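Local atomic coordinates of transmembrane oligosaccharyl transferase (PDB entry 3WAJ), a protein that belongs to the STT3/AglB family of membrane-embedded transferases, with a largely helical N-terminal membrane region of the GT-C clan and a C-terminal globular part. Residues V609-I612 and E613-T616. Sequence-based numbering, arbitrary orientation.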
ATOM      1  N   VAL A 609      -8.752 -12.509 -11.509  1.00 27.95           N
ATOM      2  CA  VAL A 609      -8.217 -11.368 -12.247  1.00 24.87           C
ATOM      3  C   VAL A 609      -6.690 -11.414 -12.220  1.00 34.13           C
ATOM      4  O   VAL A 609      -6.069 -11.426 -11.142  1.00 29.39           O
ATOM      5  CB  VAL A 609      -8.690 -10.022 -11.677  1.00 29.46           C
ATOM      6  CG1 VAL A 609      -8.147  -8.876 -12.533  1.00 23.72           C
ATOM      7  CG2 VAL A 609     -10.227  -9.962 -11.582  1.00 24.82           C
ATOM      8  N   SER A 610      -6.081 -11.447 -13.405  1.00 33.59           N
ATOM      9  CA  SER A 610      -4.635 -11.598 -13.510  1.00 28.70           C
ATOM     10  C   SER A 610      -4.053 -10.519 -14.398  1.00 33.86           C
ATOM     11  O   SER A 610      -4.627 -10.175 -15.447  1.00 34.91           O
ATOM     12  CB  SER A 610      -4.291 -12.993 -14.061  1.00 34.04           C
ATOM     13  OG  SER A 610      -2.948 -13.077 -14.507  1.00 30.51           O
ATOM     14  N   ASP A 611      -2.908  -9.977 -13.995  1.00 33.15           N
ATOM     15  CA  ASP A 611      -2.298  -8.930 -14.808  1.00 33.30           C
ATOM     16  C   ASP A 611      -0.866  -9.244 -15.235  1.00 32.56           C
ATOM     17  O   ASP A 611      -0.299 -10.258 -14.833  1.00 32.98           O
ATOM     18  CB  ASP A 611      -2.444  -7.531 -14.182  1.00 26.61           C
ATOM     19  CG  ASP A 611      -1.381  -7.211 -13.152  1.00 35.10           C
ATOM     20  OD1 ASP A 611      -0.699  -8.130 -12.619  1.00 42.77           O
ATOM     21  OD2 ASP A 611      -1.253  -6.004 -12.857  1.00 34.21           O
ATOM     22  N   ILE A 612      -0.291  -8.389 -16.069  1.00 27.81           N
ATOM     23  CA  ILE A 612       0.978  -8.733 -16.670  1.00 27.42           C
ATOM     24  C   ILE A 612       2.078  -8.683 -15.622  1.00 31.49           C
ATOM     25  O   ILE A 612       3.139  -9.292 -15.781  1.00 39.90           O
ATOM     26  CB  ILE A 612       1.287  -7.830 -17.869  1.00 25.94           C
ATOM     27  CG1 ILE A 612       2.481  -8.397 -18.658  1.00 29.92           C
ATOM     28  CG2 ILE A 612       1.536  -6.384 -17.402  1.00 27.25           C
ATOM     29  CD1 ILE A 612       2.778  -7.661 -19.936  1.00 25.30           C
ATOM     30  N   GLU A 613       1.813  -7.973 -14.535  1.00 33.22           N
ATOM     31  CA  GLU A 613       2.799  -7.838 -13.470  1.00 36.82           C
ATOM     32  C   GLU A 613       2.877  -9.128 -12.656  1.00 31.45           C
ATOM     33  O   GLU A 613       3.967  -9.614 -12.344  1.00 32.67           O
ATOM     34  CB  GLU A 613       2.471  -6.623 -12.593  1.00 33.33           C
ATOM     35  CG  GLU A 613       2.690  -5.294 -13.312  1.00 40.98           C
ATOM     36  CD  GLU A 613       2.530  -4.078 -12.411  1.00 49.32           C
ATOM     37  OE1 GLU A 613       2.966  -2.975 -12.816  1.00 44.90           O
ATOM     38  OE2 GLU A 613       1.963  -4.224 -11.307  1.00 54.47           O
ATOM     39  N   MET A 614       1.708  -9.654 -12.313  1.00 27.57           N
ATOM     40  CA  MET A 614       1.574 -10.994 -11.754  1.00 29.50           C
ATOM     41  C   MET A 614       2.278 -12.049 -12.604  1.00 34.33           C
ATOM     42  O   MET A 614       2.930 -12.954 -12.082  1.00 30.74           O
ATOM     43  CB  MET A 614       0.089 -11.330 -11.610  1.00 29.93           C
ATOM     44  CG  MET A 614      -0.587 -10.533 -10.484  1.00 31.92           C
ATOM     45  SD  MET A 614      -2.384 -10.646 -10.470  1.00 33.19           S
ATOM     46  CE  MET A 614      -2.571 -12.447 -10.351  1.00 27.25           C
ATOM     47  N   GLU A 615       2.155 -11.921 -13.920  1.00 34.20           N
ATOM     48  CA  GLU A 615       2.779 -12.875 -14.823  1.00 32.76           C
ATOM     49  C   GLU A 615       4.297 -12.724 -14.793  1.00 38.61           C
ATOM     50  O   GLU A 615       5.029 -13.710 -14.821  1.00 38.51           O
ATOM     51  CB  GLU A 615       2.263 -12.670 -16.259  1.00 35.53           C
ATOM     52  CG  GLU A 615       2.909 -13.564 -17.313  1.00 38.35           C
ATOM     53  CD  GLU A 615       2.464 -13.206 -18.734  1.00 46.82           C
ATOM     54  OE1 GLU A 615       2.710 -12.057 -19.148  1.00 44.65           O
ATOM     55  OE2 GLU A 615       1.870 -14.061 -19.437  1.00 50.71           O
ATOM     56  N   THR A 616       4.764 -11.481 -14.716  1.00 37.24           N
ATOM     57  CA  THR A 616       6.185 -11.195 -14.829  1.00 34.94           C
ATOM     58  C   THR A 616       6.842 -10.739 -13.528  1.00 31.83           C
ATOM     59  O   THR A 616       7.261 -11.559 -12.727  1.00 35.19           O
ATOM     60  CB  THR A 616       6.457 -10.180 -15.937  1.00 37.27           C
ATOM     61  OG1 THR A 616       5.849  -8.933 -15.587  1.00 39.43           O
ATOM     62  CG2 THR A 616       5.882 -10.679 -17.259  1.00 32.92           C
TER
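The carboxylates of D611 and E613 stand at a steep angle, their planes 74° apart, with D611 OD2 and E613 OE2 4.0 Å from each other; each has a partner beyond this turn, W503 NE1 for D611 OD2 and K618 NZ, in a salt bridge, for E613 OE2. The other oxygen of D611 faces the helix start: the N-H of M614 meets OD1 nearly along its C-O axis, at 2.9 Å from N and almost straight (177°), while E613 N gives OD1 a weak, bent bond. A chi1 of 84° sets CG between the backbone N and the carbonyl carbon and brings OD1 round to the N-H groups of E613 and M614. M614 CG lies 3.2 Å from D611 OD1, and SD accepts a weak bond from D611 N at 3.6 Å. Bent at its last torsion, the thioether then carries CE alongside the strand, 3.7 Å from V609 O and close to S610 CA. This reciprocal pairing is a capping box, with D611 as N-cap where strand 605-611, a central strand of a mixed sheet, passes directly into the short helix 612-615. The backbone closes the same turn through a hydrogen bond from E615 N to D611 O, 3.1 Å long. At the other end the flat carbonyl of I612 is gripped from opposite faces: T616 N donates a hydrogen bond to I612 O at 2.9 Å, and T616 OG1 donates to that oxygen from 2.7 Å. Seven of the eight residues are buried, E613 being partly exposed. OD1 of D611 satisfies M614 N well and E613 N weakly, and the helix-start N-H groups probably stabilise the negative charge of D611 despite E613, whose charge is probably offset in part by K618.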